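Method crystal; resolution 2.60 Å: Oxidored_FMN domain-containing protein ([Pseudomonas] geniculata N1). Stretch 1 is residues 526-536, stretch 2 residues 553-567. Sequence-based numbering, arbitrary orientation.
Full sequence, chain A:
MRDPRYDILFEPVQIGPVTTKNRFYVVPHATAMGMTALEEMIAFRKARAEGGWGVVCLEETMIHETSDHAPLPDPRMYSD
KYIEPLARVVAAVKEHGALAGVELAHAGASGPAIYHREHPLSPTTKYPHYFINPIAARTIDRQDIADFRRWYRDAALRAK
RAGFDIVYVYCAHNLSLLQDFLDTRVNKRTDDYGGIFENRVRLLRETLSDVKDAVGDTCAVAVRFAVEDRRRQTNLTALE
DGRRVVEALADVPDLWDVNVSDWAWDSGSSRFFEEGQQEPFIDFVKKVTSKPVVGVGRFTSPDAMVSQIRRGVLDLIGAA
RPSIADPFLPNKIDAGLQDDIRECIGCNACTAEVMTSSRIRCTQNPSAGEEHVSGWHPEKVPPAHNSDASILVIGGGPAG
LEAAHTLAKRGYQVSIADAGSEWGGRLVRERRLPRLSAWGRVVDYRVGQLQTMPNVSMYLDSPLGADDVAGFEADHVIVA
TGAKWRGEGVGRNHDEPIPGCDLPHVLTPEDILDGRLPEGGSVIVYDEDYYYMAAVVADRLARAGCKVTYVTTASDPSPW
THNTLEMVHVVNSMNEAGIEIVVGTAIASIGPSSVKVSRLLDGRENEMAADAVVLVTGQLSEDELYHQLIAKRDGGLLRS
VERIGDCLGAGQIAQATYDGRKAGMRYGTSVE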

ATOM      1  N   TYR A 526       1.512  25.787  -5.365  1.00 30.53           N
ATOM      2  CA  TYR A 526       1.724  25.339  -6.765  1.00 28.17           C
ATOM      3  C   TYR A 526       2.383  23.967  -6.709  1.00 28.97           C
ATOM      4  O   TYR A 526       3.484  23.849  -6.117  1.00 29.23           O
ATOM      5  CB  TYR A 526       2.543  26.376  -7.526  1.00 28.45           C
ATOM      6  CG  TYR A 526       2.676  26.145  -9.011  1.00 28.68           C
ATOM      7  CD1 TYR A 526       1.574  25.883  -9.811  1.00 27.53           C
ATOM      8  CD2 TYR A 526       3.911  26.263  -9.628  1.00 27.77           C
ATOM      9  CE1 TYR A 526       1.712  25.713 -11.178  1.00 28.04           C
ATOM     10  CE2 TYR A 526       4.062  26.107 -10.994  1.00 26.56           C
ATOM     11  CZ  TYR A 526       2.960  25.820 -11.769  1.00 27.56           C
ATOM     12  OH  TYR A 526       3.127  25.649 -13.111  1.00 31.95           O
ATOM     13  N   ASP A 527       1.672  22.963  -7.228  1.00 29.15           N
ATOM     14  CA  ASP A 527       2.073  21.537  -7.194  1.00 29.63           C
ATOM     15  C   ASP A 527       2.571  21.124  -8.582  1.00 29.24           C
ATOM     16  O   ASP A 527       1.732  20.968  -9.482  1.00 27.39           O
ATOM     17  CB  ASP A 527       0.917  20.661  -6.713  1.00 30.60           C
ATOM     18  CG  ASP A 527       1.311  19.213  -6.560  1.00 30.59           C
ATOM     19  OD1 ASP A 527       2.545  18.955  -6.521  1.00 28.65           O
ATOM     20  OD2 ASP A 527       0.384  18.364  -6.478  1.00 34.80           O
ATOM     21  N   GLU A 528       3.893  20.992  -8.717  1.00 29.92           N
ATOM     22  CA  GLU A 528       4.602  20.343  -9.852  1.00 31.50           C
ATOM     23  C   GLU A 528       5.324  19.072  -9.355  1.00 33.26           C
ATOM     24  O   GLU A 528       6.207  18.572 -10.087  1.00 36.33           O
ATOM     25  CB  GLU A 528       5.621  21.319 -10.443  1.00 31.73           C
ATOM     26  CG  GLU A 528       5.011  22.319 -11.400  1.00 33.77           C
ATOM     27  CD  GLU A 528       5.089  21.902 -12.854  1.00 35.30           C
ATOM     28  OE1 GLU A 528       6.216  21.798 -13.368  1.00 37.84           O
ATOM     29  OE2 GLU A 528       4.028  21.667 -13.456  1.00 35.07           O
ATOM     30  N   ASP A 529       5.014  18.604  -8.140  1.00 30.34           N
ATOM     31  CA  ASP A 529       5.581  17.369  -7.546  1.00 28.48           C
ATOM     32  C   ASP A 529       4.601  16.221  -7.775  1.00 28.73           C
ATOM     33  O   ASP A 529       5.078  15.128  -8.073  1.00 31.22           O
ATOM     34  CB  ASP A 529       5.852  17.535  -6.055  1.00 28.75           C
ATOM     35  CG  ASP A 529       6.125  16.225  -5.352  1.00 28.18           C
ATOM     36  OD1 ASP A 529       7.269  15.765  -5.405  1.00 26.45           O
ATOM     37  OD2 ASP A 529       5.170  15.671  -4.794  1.00 30.89           O
ATOM     38  N   TYR A 530       3.297  16.469  -7.598  1.00 27.26           N
ATOM     39  CA  TYR A 530       2.175  15.568  -7.997  1.00 26.91           C
ATOM     40  C   TYR A 530       1.912  14.490  -6.928  1.00 27.81           C
ATOM     41  O   TYR A 530       1.099  13.550  -7.187  1.00 25.88           O
ATOM     42  CB  TYR A 530       2.454  14.902  -9.360  1.00 25.02           C
ATOM     43  CG  TYR A 530       2.405  15.802 -10.574  1.00 24.03           C
ATOM     44  CD1 TYR A 530       2.225  17.173 -10.470  1.00 23.65           C
ATOM     45  CD2 TYR A 530       2.574  15.277 -11.846  1.00 23.21           C
ATOM     46  CE1 TYR A 530       2.171  17.993 -11.587  1.00 23.57           C
ATOM     47  CE2 TYR A 530       2.563  16.082 -12.975  1.00 22.96           C
ATOM     48  CZ  TYR A 530       2.354  17.442 -12.848  1.00 24.44           C
ATOM     49  OH  TYR A 530       2.282  18.186 -13.980  1.00 21.26           O
ATOM     50  N   TYR A 531       2.554  14.572  -5.757  1.00 28.29           N
ATOM     51  CA  TYR A 531       2.292  13.603  -4.649  1.00 27.77           C
ATOM     52  C   TYR A 531       1.691  14.337  -3.436  1.00 28.79           C
ATOM     53  O   TYR A 531       0.855  15.214  -3.640  1.00 45.66           O
ATOM     54  CB  TYR A 531       3.576  12.787  -4.480  1.00 26.22           C
ATOM     55  CG  TYR A 531       3.469  11.571  -3.603  1.00 27.15           C
ATOM     56  CD1 TYR A 531       2.247  11.041  -3.230  1.00 27.24           C
ATOM     57  CD2 TYR A 531       4.602  10.962  -3.101  1.00 30.09           C
ATOM     58  CE1 TYR A 531       2.156   9.954  -2.378  1.00 27.69           C
ATOM     59  CE2 TYR A 531       4.528   9.847  -2.272  1.00 29.09           C
ATOM     60  CZ  TYR A 531       3.300   9.343  -1.895  1.00 28.53           C
ATOM     61  OH  TYR A 531       3.210   8.245  -1.072  1.00 27.20           O
ATOM     62  N   TYR A 532       2.128  14.069  -2.212  1.00 27.64           N
ATOM     63  CA  TYR A 532       1.452  14.524  -0.964  1.00 28.06           C
ATOM     64  C   TYR A 532       1.967  15.879  -0.462  1.00 27.44           C
ATOM     65  O   TYR A 532       1.240  16.530   0.280  1.00 30.78           O
ATOM     66  CB  TYR A 532       1.689  13.486   0.135  1.00 27.49           C
ATOM     67  CG  TYR A 532       3.142  13.310   0.497  1.00 25.85           C
ATOM     68  CD1 TYR A 532       3.933  12.392  -0.167  1.00 27.24           C
ATOM     69  CD2 TYR A 532       3.726  14.041   1.515  1.00 26.95           C
ATOM     70  CE1 TYR A 532       5.260  12.182   0.174  1.00 26.66           C
ATOM     71  CE2 TYR A 532       5.049  13.854   1.868  1.00 27.23           C
ATOM     72  CZ  TYR A 532       5.823  12.923   1.197  1.00 27.12           C
ATOM     73  OH  TYR A 532       7.133  12.744   1.551  1.00 25.91           O
ATOM     74  N   MET A 533       3.197  16.281  -0.791  1.00 26.52           N
ATOM     75  CA  MET A 533       3.859  17.413  -0.095  1.00 25.89           C
ATOM     76  C   MET A 533       3.061  18.710  -0.268  1.00 25.41           C
ATOM     77  O   MET A 533       2.971  19.486   0.695  1.00 26.68           O
ATOM     78  CB  MET A 533       5.278  17.649  -0.592  1.00 27.54           C
ATOM     79  CG  MET A 533       5.982  18.805   0.112  1.00 29.58           C
ATOM     80  SD  MET A 533       5.907  18.739   1.935  1.00 31.69           S
ATOM     81  CE  MET A 533       7.341  17.724   2.292  1.00 31.07           C
ATOM     82  N   ALA A 534       2.493  18.949  -1.434  1.00 25.09           N
ATOM     83  CA  ALA A 534       1.747  20.197  -1.700  1.00 26.92           C
ATOM     84  C   ALA A 534       0.376  20.123  -1.031  1.00 27.76           C
ATOM     85  O   ALA A 534      -0.058  21.169  -0.506  1.00 27.97           O
ATOM     86  CB  ALA A 534       1.646  20.468  -3.179  1.00 26.59           C
ATOM     87  N   ALA A 535      -0.296  18.966  -1.068  1.00 26.56           N
ATOM     88  CA  ALA A 535      -1.641  18.806  -0.463  1.00 27.25           C
ATOM     89  C   ALA A 535      -1.482  18.943   1.051  1.00 27.70           C
ATOM     90  O   ALA A 535      -2.386  19.506   1.720  1.00 31.75           O
ATOM     91  CB  ALA A 535      -2.290  17.489  -0.826  1.00 26.18           C
ATOM     92  N   VAL A 536      -0.357  18.480   1.567  1.00 23.88           N
ATOM     93  CA  VAL A 536      -0.096  18.502   3.031  1.00 25.69           C
ATOM     94  C   VAL A 536       0.160  19.953   3.462  1.00 25.63           C
ATOM     95  O   VAL A 536      -0.338  20.333   4.538  1.00 25.57           O
ATOM     96  CB  VAL A 536       1.027  17.512   3.417  1.00 24.12           C
ATOM     97  CG1 VAL A 536       1.416  17.603   4.878  1.00 22.95           C
ATOM     98  CG2 VAL A 536       0.622  16.084   3.094  1.00 24.52           C
ATOM     99  N   THR A 553      -0.530  21.862 -12.661  1.00 24.07           N
ATOM    100  CA  THR A 553      -0.413  21.732 -14.140  1.00 24.54           C
ATOM    101  C   THR A 553      -1.026  20.413 -14.596  1.00 24.06           C
ATOM    102  O   THR A 553      -1.397  20.306 -15.775  1.00 24.43           O
ATOM    103  CB  THR A 553       1.050  21.836 -14.587  1.00 26.14           C
ATOM    104  OG1 THR A 553       1.810  20.892 -13.831  1.00 26.44           O
ATOM    105  CG2 THR A 553       1.623  23.232 -14.412  1.00 27.29           C
ATOM    106  N   ALA A 554      -1.138  19.463 -13.673  1.00 25.77           N
ATOM    107  CA  ALA A 554      -1.805  18.153 -13.858  1.00 26.35           C
ATOM    108  C   ALA A 554      -3.327  18.330 -13.975  1.00 24.91           C
ATOM    109  O   ALA A 554      -3.879  19.360 -13.523  1.00 26.24           O
ATOM    110  CB  ALA A 554      -1.427  17.230 -12.720  1.00 26.60           C
ATOM    111  N   SER A 555      -3.985  17.359 -14.589  1.00 24.58           N
ATOM    112  CA  SER A 555      -5.449  17.379 -14.836  1.00 26.57           C
ATOM    113  C   SER A 555      -6.222  17.029 -13.561  1.00 26.45           C
ATOM    114  O   SER A 555      -7.412  17.387 -13.487  1.00 28.40           O
ATOM    115  CB  SER A 555      -5.812  16.452 -15.948  1.00 26.66           C
ATOM    116  OG  SER A 555      -5.185  16.878 -17.139  1.00 30.05           O
ATOM    117  N   ASP A 556      -5.572  16.338 -12.626  1.00 24.99           N
ATOM    118  CA  ASP A 556      -6.163  15.884 -11.350  1.00 25.11           C
ATOM    119  C   ASP A 556      -5.284  16.385 -10.214  1.00 25.39           C
ATOM    120  O   ASP A 556      -4.068  16.488 -10.392  1.00 23.28           O
ATOM    121  CB  ASP A 556      -6.310  14.366 -11.345  1.00 26.52           C
ATOM    122  CG  ASP A 556      -7.299  13.867 -12.377  1.00 25.60           C
ATOM    123  OD1 ASP A 556      -8.491  14.140 -12.219  1.00 25.93           O
ATOM    124  OD2 ASP A 556      -6.869  13.223 -13.309  1.00 26.41           O
ATOM    125  N   PRO A 557      -5.873  16.733  -9.034  1.00 25.56           N
ATOM    126  CA  PRO A 557      -5.080  17.088  -7.861  1.00 24.05           C
ATOM    127  C   PRO A 557      -4.237  15.870  -7.457  1.00 23.99           C
ATOM    128  O   PRO A 557      -4.754  14.774  -7.480  1.00 23.07           O
ATOM    129  CB  PRO A 557      -6.108  17.507  -6.797  1.00 23.76           C
ATOM    130  CG  PRO A 557      -7.416  16.903  -7.254  1.00 24.03           C
ATOM    131  CD  PRO A 557      -7.318  16.821  -8.766  1.00 25.15           C
ATOM    132  N   SER A 558      -2.965  16.116  -7.132  1.00 25.28           N
ATOM    133  CA  SER A 558      -1.987  15.157  -6.552  1.00 25.69           C
ATOM    134  C   SER A 558      -2.027  13.838  -7.306  1.00 25.12           C
ATOM    135  O   SER A 558      -2.309  12.793  -6.716  1.00 24.84           O
ATOM    136  CB  SER A 558      -2.251  14.960  -5.083  1.00 27.89           C
ATOM    137  OG  SER A 558      -2.014  16.176  -4.376  1.00 28.76           O
ATOM    138  N   PRO A 559      -1.730  13.864  -8.625  1.00 25.96           N
ATOM    139  CA  PRO A 559      -1.997  12.740  -9.536  1.00 24.61           C
ATOM    140  C   PRO A 559      -1.626  11.364  -8.972  1.00 24.44           C
ATOM    141  O   PRO A 559      -2.402  10.413  -9.144  1.00 24.14           O
ATOM    142  CB  PRO A 559      -1.126  13.073 -10.743  1.00 22.43           C
ATOM    143  CG  PRO A 559      -1.178  14.561 -10.785  1.00 24.90           C
ATOM    144  CD  PRO A 559      -1.130  15.005  -9.335  1.00 26.00           C
ATOM    145  N   TRP A 560      -0.476  11.295  -8.298  1.00 23.04           N
ATOM    146  CA  TRP A 560       0.091  10.013  -7.810  1.00 23.79           C
ATOM    147  C   TRP A 560      -0.892   9.331  -6.840  1.00 23.55           C
ATOM    148  O   TRP A 560      -0.792   8.080  -6.671  1.00 19.80           O
ATOM    149  CB  TRP A 560       1.455  10.235  -7.149  1.00 24.31           C
ATOM    150  CG  TRP A 560       2.089   8.938  -6.753  1.00 23.22           C
ATOM    151  CD1 TRP A 560       2.346   8.475  -5.496  1.00 23.20           C
ATOM    152  CD2 TRP A 560       2.460   7.885  -7.648  1.00 23.13           C
ATOM    153  NE1 TRP A 560       2.884   7.221  -5.550  1.00 22.74           N
ATOM    154  CE2 TRP A 560       2.958   6.831  -6.861  1.00 22.84           C
ATOM    155  CE3 TRP A 560       2.444   7.748  -9.039  1.00 23.60           C
ATOM    156  CZ2 TRP A 560       3.454   5.663  -7.430  1.00 22.92           C
ATOM    157  CZ3 TRP A 560       2.901   6.578  -9.595  1.00 23.79           C
ATOM    158  CH2 TRP A 560       3.395   5.547  -8.796  1.00 23.63           C
ATOM    159  N   THR A 561      -1.775  10.119  -6.201  1.00 22.40           N
ATOM    160  CA  THR A 561      -2.742   9.627  -5.189  1.00 21.86           C
ATOM    161  C   THR A 561      -3.834   8.795  -5.866  1.00 21.61           C
ATOM    162  O   THR A 561      -4.461   8.016  -5.166  1.00 23.48           O
ATOM    163  CB  THR A 561      -3.274  10.753  -4.304  1.00 21.17           C
ATOM    164  OG1 THR A 561      -3.966  11.728  -5.080  1.00 21.55           O
ATOM    165  CG2 THR A 561      -2.156  11.414  -3.530  1.00 22.45           C
ATOM    166  N   HIS A 562      -4.014   8.886  -7.179  1.00 22.23           N
ATOM    167  CA  HIS A 562      -4.850   7.912  -7.921  1.00 23.29           C
ATOM    168  C   HIS A 562      -4.352   6.517  -7.569  1.00 23.32           C
ATOM    169  O   HIS A 562      -5.178   5.599  -7.486  1.00 25.23           O
ATOM    170  CB  HIS A 562      -4.778   8.139  -9.432  1.00 26.81           C
ATOM    171  CG  HIS A 562      -5.565   7.147 -10.224  1.00 28.21           C
ATOM    172  ND1 HIS A 562      -6.954   7.064 -10.137  1.00 28.69           N
ATOM    173  CD2 HIS A 562      -5.170   6.202 -11.106  1.00 28.26           C
ATOM    174  CE1 HIS A 562      -7.379   6.098 -10.936  1.00 29.28           C
ATOM    175  NE2 HIS A 562      -6.302   5.541 -11.525  1.00 29.76           N
ATOM    176  N   ASN A 563      -3.040   6.404  -7.335  1.00 22.86           N
ATOM    177  CA  ASN A 563      -2.284   5.135  -7.173  1.00 22.19           C
ATOM    178  C   ASN A 563      -2.177   4.744  -5.689  1.00 23.74           C
ATOM    179  O   ASN A 563      -2.176   3.546  -5.403  1.00 22.80           O
ATOM    180  CB  ASN A 563      -0.907   5.214  -7.831  1.00 20.48           C
ATOM    181  CG  ASN A 563      -0.976   5.356  -9.336  1.00 21.58           C
ATOM    182  OD1 ASN A 563      -1.934   4.900  -9.971  1.00 21.93           O
ATOM    183  ND2 ASN A 563       0.049   5.969  -9.916  1.00 20.54           N
ATOM    184  N   THR A 564      -2.074   5.706  -4.774  1.00 24.29           N
ATOM    185  CA  THR A 564      -2.053   5.451  -3.317  1.00 23.83           C
ATOM    186  C   THR A 564      -3.501   5.374  -2.809  1.00 26.20           C
ATOM    187  O   THR A 564      -3.683   5.154  -1.603  1.00 26.73           O
ATOM    188  CB  THR A 564      -1.267   6.550  -2.600  1.00 25.12           C
ATOM    189  OG1 THR A 564      -2.017   7.745  -2.797  1.00 22.74           O
ATOM    190  CG2 THR A 564       0.153   6.725  -3.111  1.00 23.61           C
ATOM    191  N   LEU A 565      -4.487   5.552  -3.698  1.00 25.93           N
ATOM    192  CA  LEU A 565      -5.935   5.540  -3.390  1.00 24.81           C
ATOM    193  C   LEU A 565      -6.230   6.618  -2.353  1.00 25.02           C
ATOM    194  O   LEU A 565      -6.988   6.337  -1.411  1.00 27.39           O
ATOM    195  CB  LEU A 565      -6.336   4.168  -2.860  1.00 25.39           C
ATOM    196  CG  LEU A 565      -5.961   2.986  -3.741  1.00 26.47           C
ATOM    197  CD1 LEU A 565      -6.168   1.677  -2.974  1.00 25.49           C
ATOM    198  CD2 LEU A 565      -6.753   2.996  -5.028  1.00 26.35           C
ATOM    199  N   GLU A 566      -5.643   7.801  -2.514  1.00 25.34           N
ATOM    200  CA  GLU A 566      -5.860   8.963  -1.609  1.00 25.86           C
ATOM    201  C   GLU A 566      -6.532  10.119  -2.352  1.00 26.42           C
ATOM    202  O   GLU A 566      -6.962  11.062  -1.672  1.00 27.13           O
ATOM    203  CB  GLU A 566      -4.543   9.420  -0.985  1.00 25.05           C
ATOM    204  CG  GLU A 566      -3.927   8.383  -0.065  1.00 25.99           C
ATOM    205  CD  GLU A 566      -2.588   8.817   0.524  1.00 28.77           C
ATOM    206  OE1 GLU A 566      -1.627   9.041  -0.262  1.00 30.25           O
ATOM    207  OE2 GLU A 566      -2.503   8.973   1.764  1.00 27.48           O
ATOM    208  N   MET A 567      -6.646  10.076  -3.684  1.00 29.29           N
ATOM    209  CA  MET A 567      -7.150  11.255  -4.448  1.00 30.65           C
ATOM    210  C   MET A 567      -8.518  11.662  -3.891  1.00 30.08           C
ATOM    211  O   MET A 567      -8.661  12.826  -3.488  1.00 30.18           O
ATOM    212  CB  MET A 567      -7.276  11.018  -5.957  1.00 29.87           C
ATOM    213  CG  MET A 567      -7.157  12.342  -6.725  1.00 30.25           C
ATOM    214  SD  MET A 567      -7.594  12.319  -8.479  1.00 27.80           S
ATOM    215  CE  MET A 567      -6.544  10.977  -9.034  1.00 30.28           C
TER
HETATM  216  O   HOH W   1       0.662   8.137   0.658  1.00 23.41           O
HETATM  217  O   HOH W   2       3.604   6.068  -2.938  1.00 34.59           O

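The most unusual feature of this contact is the very short hydrogen bond that Thr553 OG1 donates to Glu528 OE2, at 2.4 Å; at 2.60 Å resolution so small a separation should be read with some coordinate error in mind. Threonine suits the place because its hydroxyl can donate to the carboxylate; its methyl CG2 packs tightly as well, 3.0 Å from Glu528 OE2 and 3.1 Å from Tyr526 OH, and neither of these CG2 approaches is a hydrogen bond. Tyr530 OH also comes within 2.8 Å of Thr553 OG1, at the edge of the tyrosine ring, so a carboxylate and two hydroxyls are gathered in one small cluster.

Tyr530 joins this cluster to the rest of the contact. Its ring offers one face to two aliphatic groups: Ala554 CB sits 4.0 Å from the ring centroid and Pro559 CG 4.2 Å from it, both near the ring normal, as CH-pi contacts require. The small methyl of alanine and the rigid ring of proline place C-H groups over the pi cloud at close range. The backbone of Tyr530 is equally engaged. Its O accepts a nearly straight hydrogen bond from Trp560 N, at 3.0 Å and 162°. Pro559 N is almost as close to Tyr530 O, at 3.2 Å, but a proline nitrogen within the chain has no hydrogen to give.

Asp527 helps to hold the loop that presents this carbonyl. Its OD1 accepts from Tyr530 N at 2.8 Å and from Asp529 N at 3.0 Å, a role suited to a short acidic side chain. Tyr530 itself has positive phi. On the other stretch, a type I turn from Ser558 to Thr561 brings Trp560 N to its acceptor; Ser558 O accepts from both Thr561 N, at 2.8 Å, and Thr561 OG1, at 2.6 Å. Ser558 OG reaches across to donate to Tyr531 O at 3.1 Å, a task for which a compact hydroxyl is well fitted.

Although the CA-to-CB bond of Tyr531 points away from the second stretch, its t rotamer is accompanied by a return of the ring toward it. The edge of Trp560 meets the face of Tyr531, with Trp560 CD1 3.4 Å from Tyr531 CD1 and the planes at 80°. Water extends the pairing: one molecule donates to Tyr531 OH at 2.9 Å and accepts from Trp560 NE1 at 2.9 Å, and another accepts from Tyr531 OH at 3.1 Å and donates to Glu566 OE1 at 2.6 Å. Tyrosine's hydroxyl, both donor and acceptor, suits this double link.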